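Local coordinates for D-methionine-binding lipoprotein MetQ (Escherichia coli, PDB 4YAH), which captures methionine as the solute-binding lipoprotein of an ATP-driven, binding protein-dependent D-methionine permease, at residues 89-94 / 139-144; 110-115 / 227-232. All coordinates share one frame; numbering follows the deposited sequence.

Contact 1 (89-94 / 139-144). With MET (methionine), chain B.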
ATOM      1  N   LYS A  89      -2.945  -8.314  -2.213  1.00 14.09           N
ATOM      2  CA  LYS A  89      -3.954  -9.230  -2.735  1.00 17.15           C
ATOM      3  C   LYS A  89      -5.335  -8.995  -2.138  1.00 16.65           C
ATOM      4  O   LYS A  89      -6.320  -9.095  -2.849  1.00 15.89           O
ATOM      5  CB  LYS A  89      -3.557 -10.703  -2.528  1.00 18.45           C
ATOM      6  CG  LYS A  89      -4.504 -11.635  -3.296  1.00 22.55           C
ATOM      7  CD  LYS A  89      -3.995 -13.052  -3.409  1.00 39.28           C
ATOM      8  CE  LYS A  89      -5.024 -13.929  -4.144  1.00 31.16           C
ATOM      9  NZ  LYS A  89      -6.223 -14.179  -3.277  1.00 33.10           N
ATOM     10  N   PRO A  90      -5.428  -8.681  -0.829  1.00 16.59           N
ATOM     11  CA  PRO A  90      -6.788  -8.381  -0.369  1.00 14.58           C
ATOM     12  C   PRO A  90      -7.433  -7.238  -1.155  1.00 16.45           C
ATOM     13  O   PRO A  90      -8.621  -7.311  -1.494  1.00 17.43           O
ATOM     14  CB  PRO A  90      -6.580  -8.021   1.100  1.00 16.94           C
ATOM     15  CG  PRO A  90      -5.404  -8.835   1.504  1.00 16.23           C
ATOM     16  CD  PRO A  90      -4.485  -8.809   0.293  1.00 18.38           C
ATOM     17  N   TYR A  91      -6.654  -6.207  -1.449  1.00 16.70           N
ATOM     18  CA  TYR A  91      -7.155  -5.072  -2.210  1.00 15.30           C
ATOM     19  C   TYR A  91      -7.588  -5.520  -3.604  1.00 15.77           C
ATOM     20  O   TYR A  91      -8.663  -5.148  -4.078  1.00 17.57           O
ATOM     21  CB  TYR A  91      -6.101  -3.988  -2.327  1.00 16.97           C
ATOM     22  CG  TYR A  91      -6.648  -2.729  -2.948  1.00 16.45           C
ATOM     23  CD1 TYR A  91      -7.247  -1.758  -2.153  1.00 18.82           C
ATOM     24  CD2 TYR A  91      -6.591  -2.514  -4.322  1.00 17.44           C
ATOM     25  CE1 TYR A  91      -7.757  -0.587  -2.701  1.00 19.56           C
ATOM     26  CE2 TYR A  91      -7.100  -1.353  -4.876  1.00 16.61           C
ATOM     27  CZ  TYR A  91      -7.690  -0.395  -4.054  1.00 19.06           C
ATOM     28  OH  TYR A  91      -8.216   0.771  -4.568  1.00 19.61           O
ATOM     29  N   LEU A  92      -6.718  -6.281  -4.260  1.00 15.25           N
ATOM     30  CA  LEU A  92      -7.007  -6.798  -5.590  1.00 19.17           C
ATOM     31  C   LEU A  92      -8.325  -7.577  -5.580  1.00 18.71           C
ATOM     32  O   LEU A  92      -9.218  -7.329  -6.401  1.00 19.48           O
ATOM     33  CB  LEU A  92      -5.862  -7.688  -6.074  1.00 17.76           C
ATOM     34  CG  LEU A  92      -6.117  -8.411  -7.401  1.00 16.61           C
ATOM     35  CD1 LEU A  92      -6.370  -7.375  -8.493  1.00 20.48           C
ATOM     36  CD2 LEU A  92      -4.927  -9.281  -7.725  1.00 21.79           C
ATOM     37  N   ASP A  93      -8.444  -8.520  -4.651  1.00 17.35           N
ATOM     38  CA  ASP A  93      -9.648  -9.346  -4.540  1.00 16.40           C
ATOM     39  C   ASP A  93     -10.913  -8.519  -4.348  1.00 21.03           C
ATOM     40  O   ASP A  93     -11.944  -8.804  -4.943  1.00 22.60           O
ATOM     41  CB  ASP A  93      -9.506 -10.332  -3.384  1.00 18.07           C
ATOM     42  CG  ASP A  93      -8.440 -11.386  -3.646  1.00 27.32           C
ATOM     43  OD1 ASP A  93      -8.006 -11.522  -4.805  1.00 31.00           O
ATOM     44  OD2 ASP A  93      -8.037 -12.075  -2.693  1.00 25.72           O
ATOM     45  N   GLN A  94     -10.823  -7.481  -3.528  1.00 17.62           N
ATOM     46  CA  GLN A  94     -11.948  -6.593  -3.293  1.00 17.24           C
ATOM     47  C   GLN A  94     -12.332  -5.830  -4.560  1.00 22.04           C
ATOM     48  O   GLN A  94     -13.510  -5.584  -4.827  1.00 20.41           O
ATOM     49  CB  GLN A  94     -11.599  -5.626  -2.159  1.00 20.62           C
ATOM     50  CG  GLN A  94     -12.754  -4.788  -1.689  1.00 24.48           C
ATOM     51  CD  GLN A  94     -13.808  -5.631  -1.015  1.00 32.66           C
ATOM     52  OE1 GLN A  94     -13.489  -6.551  -0.257  1.00 38.90           O
ATOM     53  NE2 GLN A  94     -15.067  -5.348  -1.305  1.00 36.39           N
ATOM     54  N   PRO A 139     -12.194  -0.862   1.770  1.00 18.39           N
ATOM     55  CA  PRO A 139     -12.498  -1.928   2.748  1.00 18.46           C
ATOM     56  C   PRO A 139     -11.307  -2.685   3.312  1.00 18.69           C
ATOM     57  O   PRO A 139     -11.310  -2.956   4.526  1.00 19.58           O
ATOM     58  CB  PRO A 139     -13.388  -2.891   1.954  1.00 22.65           C
ATOM     59  CG  PRO A 139     -14.030  -2.042   0.933  1.00 26.56           C
ATOM     60  CD  PRO A 139     -12.999  -0.997   0.548  1.00 21.49           C
ATOM     61  N   THR A 140     -10.318  -3.040   2.498  1.00 17.53           N
ATOM     62  CA  THR A 140      -9.259  -3.891   3.022  1.00 17.50           C
ATOM     63  C   THR A 140      -8.236  -3.078   3.822  1.00 16.77           C
ATOM     64  O   THR A 140      -7.693  -3.583   4.809  1.00 17.92           O
ATOM     65  CB  THR A 140      -8.546  -4.693   1.924  1.00 18.98           C
ATOM     66  OG1 THR A 140      -7.900  -3.832   0.989  1.00 19.95           O
ATOM     67  CG2 THR A 140      -9.542  -5.562   1.200  1.00 18.32           C
ATOM     68  N   ASN A 141      -7.973  -1.832   3.444  1.00 16.10           N
ATOM     69  CA  ASN A 141      -6.988  -1.075   4.222  1.00 17.06           C
ATOM     70  C   ASN A 141      -7.645  -0.482   5.452  1.00 18.64           C
ATOM     71  O   ASN A 141      -6.985  -0.302   6.474  1.00 16.68           O
ATOM     72  CB  ASN A 141      -6.299  -0.029   3.356  1.00 20.56           C
ATOM     73  CG  ASN A 141      -5.299  -0.666   2.403  1.00 19.28           C
ATOM     74  OD1 ASN A 141      -4.261  -1.186   2.818  1.00 17.79           O
ATOM     75  ND2 ASN A 141      -5.628  -0.660   1.125  1.00 18.55           N
ATOM     76  N   LEU A 142      -8.945  -0.227   5.372  1.00 16.52           N
ATOM     77  CA  LEU A 142      -9.717   0.103   6.559  1.00 15.14           C
ATOM     78  C   LEU A 142      -9.647  -1.051   7.565  1.00 17.11           C
ATOM     79  O   LEU A 142      -9.342  -0.849   8.747  1.00 16.61           O
ATOM     80  CB  LEU A 142     -11.170   0.397   6.203  1.00 17.07           C
ATOM     81  CG  LEU A 142     -12.119   0.526   7.409  1.00 22.98           C
ATOM     82  CD1 LEU A 142     -11.660   1.649   8.303  1.00 21.06           C
ATOM     83  CD2 LEU A 142     -13.535   0.750   6.941  1.00 29.00           C
ATOM     84  N   GLY A 143      -9.935  -2.262   7.095  1.00 19.06           N
ATOM     85  CA  GLY A 143      -9.957  -3.422   7.967  1.00 16.88           C
ATOM     86  C   GLY A 143      -8.601  -3.604   8.591  1.00 16.09           C
ATOM     87  O   GLY A 143      -8.462  -3.811   9.788  1.00 14.94           O
ATOM     88  N   ARG A 144      -7.586  -3.484   7.753  1.00 16.96           N
ATOM     89  CA  ARG A 144      -6.206  -3.587   8.179  1.00 16.13           C
ATOM     90  C   ARG A 144      -5.848  -2.596   9.292  1.00 15.77           C
ATOM     91  O   ARG A 144      -5.149  -2.941  10.247  1.00 16.98           O
ATOM     92  CB  ARG A 144      -5.328  -3.357   6.964  1.00 16.47           C
ATOM     93  CG  ARG A 144      -3.857  -3.356   7.219  1.00 16.88           C
ATOM     94  CD  ARG A 144      -3.138  -2.984   5.955  1.00 19.05           C
ATOM     95  NE  ARG A 144      -1.706  -3.212   6.049  1.00 16.90           N
ATOM     96  CZ  ARG A 144      -0.840  -2.915   5.092  1.00 15.74           C
ATOM     97  NH1 ARG A 144      -1.251  -2.331   3.964  1.00 15.34           N
ATOM     98  NH2 ARG A 144       0.443  -3.181   5.267  1.00 17.13           N
TER
HETATM   99  N   MET B 301       1.422   0.015  -0.860  1.00 16.33           N
HETATM  100  CA  MET B 301       0.158  -0.118  -0.135  1.00 16.55           C
HETATM  101  C   MET B 301       0.394  -0.883   1.145  1.00 17.10           C
HETATM  102  O   MET B 301       1.018  -1.947   1.087  1.00 17.75           O
HETATM  103  CB  MET B 301      -0.887  -0.842  -0.989  1.00 18.12           C
HETATM  104  CG  MET B 301      -2.286  -0.860  -0.393  1.00 15.74           C
HETATM  105  SD  MET B 301      -3.505  -1.726  -1.404  1.00 15.65           S
HETATM  106  CE  MET B 301      -3.747  -0.531  -2.718  1.00 16.05           C
HETATM  107  OXT MET B 301      -0.056  -0.453   2.226  1.00 18.27           O

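Contact 2 (110-115 / 227-232). With MET (methionine), chain B.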
ATOM      1  N   PHE A 110       6.935  -5.979  -2.489  1.00 17.58           N
ATOM      2  CA  PHE A 110       7.292  -5.843  -1.073  1.00 15.75           C
ATOM      3  C   PHE A 110       6.084  -5.839  -0.151  1.00 17.62           C
ATOM      4  O   PHE A 110       4.984  -5.445  -0.546  1.00 16.70           O
ATOM      5  CB  PHE A 110       8.098  -4.557  -0.823  1.00 18.24           C
ATOM      6  CG  PHE A 110       9.326  -4.447  -1.673  1.00 15.72           C
ATOM      7  CD1 PHE A 110      10.502  -5.078  -1.300  1.00 20.23           C
ATOM      8  CD2 PHE A 110       9.301  -3.720  -2.849  1.00 17.53           C
ATOM      9  CE1 PHE A 110      11.635  -4.985  -2.092  1.00 23.29           C
ATOM     10  CE2 PHE A 110      10.435  -3.629  -3.655  1.00 19.33           C
ATOM     11  CZ  PHE A 110      11.601  -4.260  -3.268  1.00 22.38           C
ATOM     12  N   VAL A 111       6.303  -6.278   1.087  1.00 16.88           N
ATOM     13  CA  VAL A 111       5.380  -5.965   2.175  1.00 17.38           C
ATOM     14  C   VAL A 111       5.812  -4.604   2.731  1.00 20.11           C
ATOM     15  O   VAL A 111       7.007  -4.371   2.920  1.00 18.50           O
ATOM     16  CB  VAL A 111       5.401  -7.006   3.308  1.00 19.25           C
ATOM     17  CG1 VAL A 111       4.347  -6.672   4.363  1.00 23.83           C
ATOM     18  CG2 VAL A 111       5.199  -8.419   2.782  1.00 20.84           C
ATOM     19  N   TYR A 112       4.840  -3.723   2.985  1.00 17.72           N
ATOM     20  CA  TYR A 112       5.079  -2.385   3.529  1.00 18.04           C
ATOM     21  C   TYR A 112       4.321  -2.274   4.843  1.00 16.91           C
ATOM     22  O   TYR A 112       3.174  -1.831   4.856  1.00 16.73           O
ATOM     23  CB  TYR A 112       4.608  -1.314   2.557  1.00 16.70           C
ATOM     24  CG  TYR A 112       5.373  -1.226   1.264  1.00 17.45           C
ATOM     25  CD1 TYR A 112       6.674  -0.750   1.237  1.00 18.92           C
ATOM     26  CD2 TYR A 112       4.773  -1.573   0.068  1.00 19.31           C
ATOM     27  CE1 TYR A 112       7.369  -0.634   0.041  1.00 20.57           C
ATOM     28  CE2 TYR A 112       5.459  -1.458  -1.139  1.00 17.22           C
ATOM     29  CZ  TYR A 112       6.758  -0.993  -1.135  1.00 18.11           C
ATOM     30  OH  TYR A 112       7.449  -0.866  -2.304  1.00 22.21           O
ATOM     31  N   PRO A 113       4.934  -2.726   5.950  1.00 15.87           N
ATOM     32  CA  PRO A 113       4.165  -2.747   7.201  1.00 17.24           C
ATOM     33  C   PRO A 113       3.661  -1.347   7.540  1.00 15.23           C
ATOM     34  O   PRO A 113       4.409  -0.377   7.488  1.00 19.39           O
ATOM     35  CB  PRO A 113       5.172  -3.278   8.227  1.00 17.88           C
ATOM     36  CG  PRO A 113       6.134  -4.130   7.394  1.00 19.64           C
ATOM     37  CD  PRO A 113       6.275  -3.305   6.120  1.00 19.02           C
ATOM     38  N   ILE A 114       2.371  -1.252   7.813  1.00 15.60           N
ATOM     39  CA  ILE A 114       1.728   0.040   7.943  1.00 17.62           C
ATOM     40  C   ILE A 114       1.875   0.556   9.373  1.00 19.69           C
ATOM     41  O   ILE A 114       1.963  -0.223  10.322  1.00 16.35           O
ATOM     42  CB  ILE A 114       0.249  -0.040   7.536  1.00 15.32           C
ATOM     43  CG1 ILE A 114      -0.287   1.342   7.188  1.00 16.87           C
ATOM     44  CG2 ILE A 114      -0.582  -0.764   8.592  1.00 16.61           C
ATOM     45  CD1 ILE A 114      -1.653   1.284   6.506  1.00 18.54           C
ATOM     46  N   ALA A 115       1.907   1.877   9.506  1.00 14.65           N
ATOM     47  CA  ALA A 115       2.147   2.502  10.806  1.00 14.28           C
ATOM     48  C   ALA A 115       1.130   3.588  11.120  1.00 17.29           C
ATOM     49  O   ALA A 115       0.450   4.107  10.236  1.00 15.49           O
ATOM     50  CB  ALA A 115       3.544   3.070  10.855  1.00 16.46           C
ATOM     51  N   TYR A 227      -0.222  -8.697   3.414  1.00 16.12           N
ATOM     52  CA  TYR A 227      -0.306  -7.508   2.559  1.00 13.84           C
ATOM     53  C   TYR A 227       0.884  -7.298   1.623  1.00 15.44           C
ATOM     54  O   TYR A 227       1.175  -6.175   1.228  1.00 13.79           O
ATOM     55  CB  TYR A 227      -0.516  -6.268   3.455  1.00 14.79           C
ATOM     56  CG  TYR A 227      -1.768  -6.386   4.296  1.00 16.84           C
ATOM     57  CD1 TYR A 227      -3.025  -6.361   3.712  1.00 16.09           C
ATOM     58  CD2 TYR A 227      -1.697  -6.536   5.671  1.00 15.92           C
ATOM     59  CE1 TYR A 227      -4.164  -6.497   4.462  1.00 19.44           C
ATOM     60  CE2 TYR A 227      -2.833  -6.668   6.432  1.00 16.06           C
ATOM     61  CZ  TYR A 227      -4.058  -6.635   5.835  1.00 20.01           C
ATOM     62  OH  TYR A 227      -5.187  -6.764   6.606  1.00 18.77           O
ATOM     63  N   VAL A 228       1.536  -8.379   1.191  1.00 16.64           N
ATOM     64  CA  VAL A 228       2.588  -8.223   0.201  1.00 16.18           C
ATOM     65  C   VAL A 228       1.969  -7.584  -1.045  1.00 15.50           C
ATOM     66  O   VAL A 228       0.868  -7.955  -1.463  1.00 15.35           O
ATOM     67  CB  VAL A 228       3.277  -9.567  -0.134  1.00 15.72           C
ATOM     68  CG1 VAL A 228       2.327 -10.523  -0.860  1.00 16.78           C
ATOM     69  CG2 VAL A 228       4.546  -9.321  -0.913  1.00 17.83           C
ATOM     70  N   ASN A 229       2.649  -6.590  -1.600  1.00 15.44           N
ATOM     71  CA  ASN A 229       2.174  -5.918  -2.802  1.00 16.75           C
ATOM     72  C   ASN A 229       2.482  -6.795  -4.026  1.00 16.13           C
ATOM     73  O   ASN A 229       3.291  -7.722  -3.949  1.00 14.86           O
ATOM     74  CB  ASN A 229       2.815  -4.527  -2.941  1.00 16.53           C
ATOM     75  CG  ASN A 229       2.206  -3.491  -2.005  1.00 15.42           C
ATOM     76  OD1 ASN A 229       2.230  -2.300  -2.305  1.00 16.62           O
ATOM     77  ND2 ASN A 229       1.690  -3.935  -0.849  1.00 18.23           N
ATOM     78  N   LEU A 230       1.880  -6.433  -5.161  1.00 14.70           N
ATOM     79  CA  LEU A 230       1.827  -7.290  -6.342  1.00 12.02           C
ATOM     80  C   LEU A 230       2.084  -6.500  -7.609  1.00 16.13           C
ATOM     81  O   LEU A 230       1.783  -5.310  -7.681  1.00 16.98           O
ATOM     82  CB  LEU A 230       0.448  -7.935  -6.465  1.00 14.99           C
ATOM     83  CG  LEU A 230      -0.115  -8.630  -5.231  1.00 16.31           C
ATOM     84  CD1 LEU A 230      -1.601  -8.860  -5.440  1.00 16.77           C
ATOM     85  CD2 LEU A 230       0.610  -9.933  -4.999  1.00 16.48           C
ATOM     86  N   ILE A 231       2.605  -7.193  -8.615  1.00 14.75           N
ATOM     87  CA  ILE A 231       2.528  -6.741 -10.003  1.00 14.82           C
ATOM     88  C   ILE A 231       1.315  -7.458 -10.553  1.00 16.07           C
ATOM     89  O   ILE A 231       1.167  -8.682 -10.361  1.00 14.76           O
ATOM     90  CB  ILE A 231       3.789  -7.076 -10.796  1.00 16.47           C
ATOM     91  CG1 ILE A 231       4.977  -6.330 -10.191  1.00 20.86           C
ATOM     92  CG2 ILE A 231       3.633  -6.666 -12.278  1.00 16.19           C
ATOM     93  CD1 ILE A 231       6.330  -6.902 -10.544  1.00 20.79           C
ATOM     94  N   VAL A 232       0.422  -6.684 -11.165  1.00 14.30           N
ATOM     95  CA  VAL A 232      -0.866  -7.160 -11.623  1.00 13.88           C
ATOM     96  C   VAL A 232      -1.079  -6.818 -13.091  1.00 15.01           C
ATOM     97  O   VAL A 232      -0.728  -5.722 -13.537  1.00 16.89           O
ATOM     98  CB  VAL A 232      -1.978  -6.549 -10.782  1.00 16.52           C
ATOM     99  CG1 VAL A 232      -3.332  -6.886 -11.321  1.00 16.74           C
ATOM    100  CG2 VAL A 232      -1.865  -7.055  -9.362  1.00 14.08           C
TER
HETATM  101  N   MET B 301       1.422   0.015  -0.860  1.00 16.33           N
HETATM  102  CA  MET B 301       0.158  -0.118  -0.135  1.00 16.55           C
HETATM  103  C   MET B 301       0.394  -0.883   1.145  1.00 17.10           C
HETATM  104  O   MET B 301       1.018  -1.947   1.087  1.00 17.75           O
HETATM  105  CB  MET B 301      -0.887  -0.842  -0.989  1.00 18.12           C
HETATM  106  CG  MET B 301      -2.286  -0.860  -0.393  1.00 15.74           C
HETATM  107  SD  MET B 301      -3.505  -1.726  -1.404  1.00 15.65           S
HETATM  108  CE  MET B 301      -3.747  -0.531  -2.718  1.00 16.05           C
HETATM  109  OXT MET B 301      -0.056  -0.453   2.226  1.00 18.27           O
HETATM  110  O   HOH W   1       1.967  -3.902   2.694  1.00 19.13           O

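Contact 1 (89-94 / 139-144)
T140 reaches from the start of helix 139-151 toward P90 and Y91 of helix 89-99, a worked example of two lobes closing over a ligand. Each helix belongs to a different lobe of this periplasmic binding protein fold. Their short segments run at 141° with axes 9.1 Å apart, and no direct hydrogen bond joins them.

The two helices touch through van der Waals contacts. T140 CG2 lies 3.9 Å from P90 CB and also meets the backbone of P90 and Q94 CB. Its OG1, set between the backbone N and the carbonyl carbon (chi1 62°), lies 3.5 Å from Y91 CA and near the plane of the ring, at its edge. Farther out, the bent chain of Q94 crosses the P139 ring at about a right angle, with CG to CG at 4.0 Å.

The ligand fills the next layer. Its methyl CE sits over the centre of one Y91 ring face, 3.6 Å above the plane, as in a CH-pi contact, while its SD lies 3.6 Å from Y91 CB. From the other lobe, N141 ND2 comes within 3.5 Å of SD; that amide is itself positioned by D138 and H88.

Within this contact the ligand's hydrogen bond comes from R144. Its extended chain carries NH1 to the carboxylate OXT at 2.8 Å, a bond bent to 136° at the hydrogen, and a salt bridge to E221 engages NH2. The thioether is therefore met by an aromatic face and an amide from different lobes, while a guanidinium answers the carboxylate: chemistry consistent with methionine bridging the closed cleft.

Contact 2 (110-115 / 227-232)
F110 and N229 join two backbone crossings of the interlobe hinge characteristic of this periplasmic binding protein fold, and illustrate how a hinge can double as a binding site. One backbone bond, N229 N to F110 O at 2.8 Å, closes the antiparallel pairing just where strand 103-111 leaves its sheet.

Apolar contact follows beside it. V111 CG2 packs 3.7 Å from V228 CB, the two branched side chains crossing at about a right angle.

The ligand's amino acid head is gripped by the N229 amide; with CG anti to the carbonyl carbon (chi1 -76°), the amide is turned to that head. OD1 accepts from the methionine N at 2.8 Å, and ND2 donates to the methionine O at 2.9 Å, 166° at the hydrogen. A weak bond from ND2 to Y227 O helps fix the amide's orientation.

Water 1 accepts from Y112 N and donates toward Y227 O (2.8 Å) and the methionine O (2.7 Å); with further acceptors nearby, the two probably share its protons with others. The Y112 ring meets the amide by its edge: CE2 lies 3.5 Å from N229 OD1, the two planes turned 76° apart.

Contacts 1 and 2 lie with centres about 11 Å apart and divide one methionine between them: contact 1 borders the thioether end and reaches the carboxylate, whereas contact 2 holds the amino group and the other carboxylate oxygen. R144 ties them together. Its NH2 makes a weak hydrogen bond to Y112 O at 3.1 Å, and its guanidinium forms a cation-pi pair with Y227, NE coming 3.3 Å from Y227 CD2. At the other lobe, K89 N rests 3.5 Å from L230 CD1. The segments alternate along the chain, as expected where the backbone passes between lobes. N202 and T204 add further hydrogen bonds to the ligand.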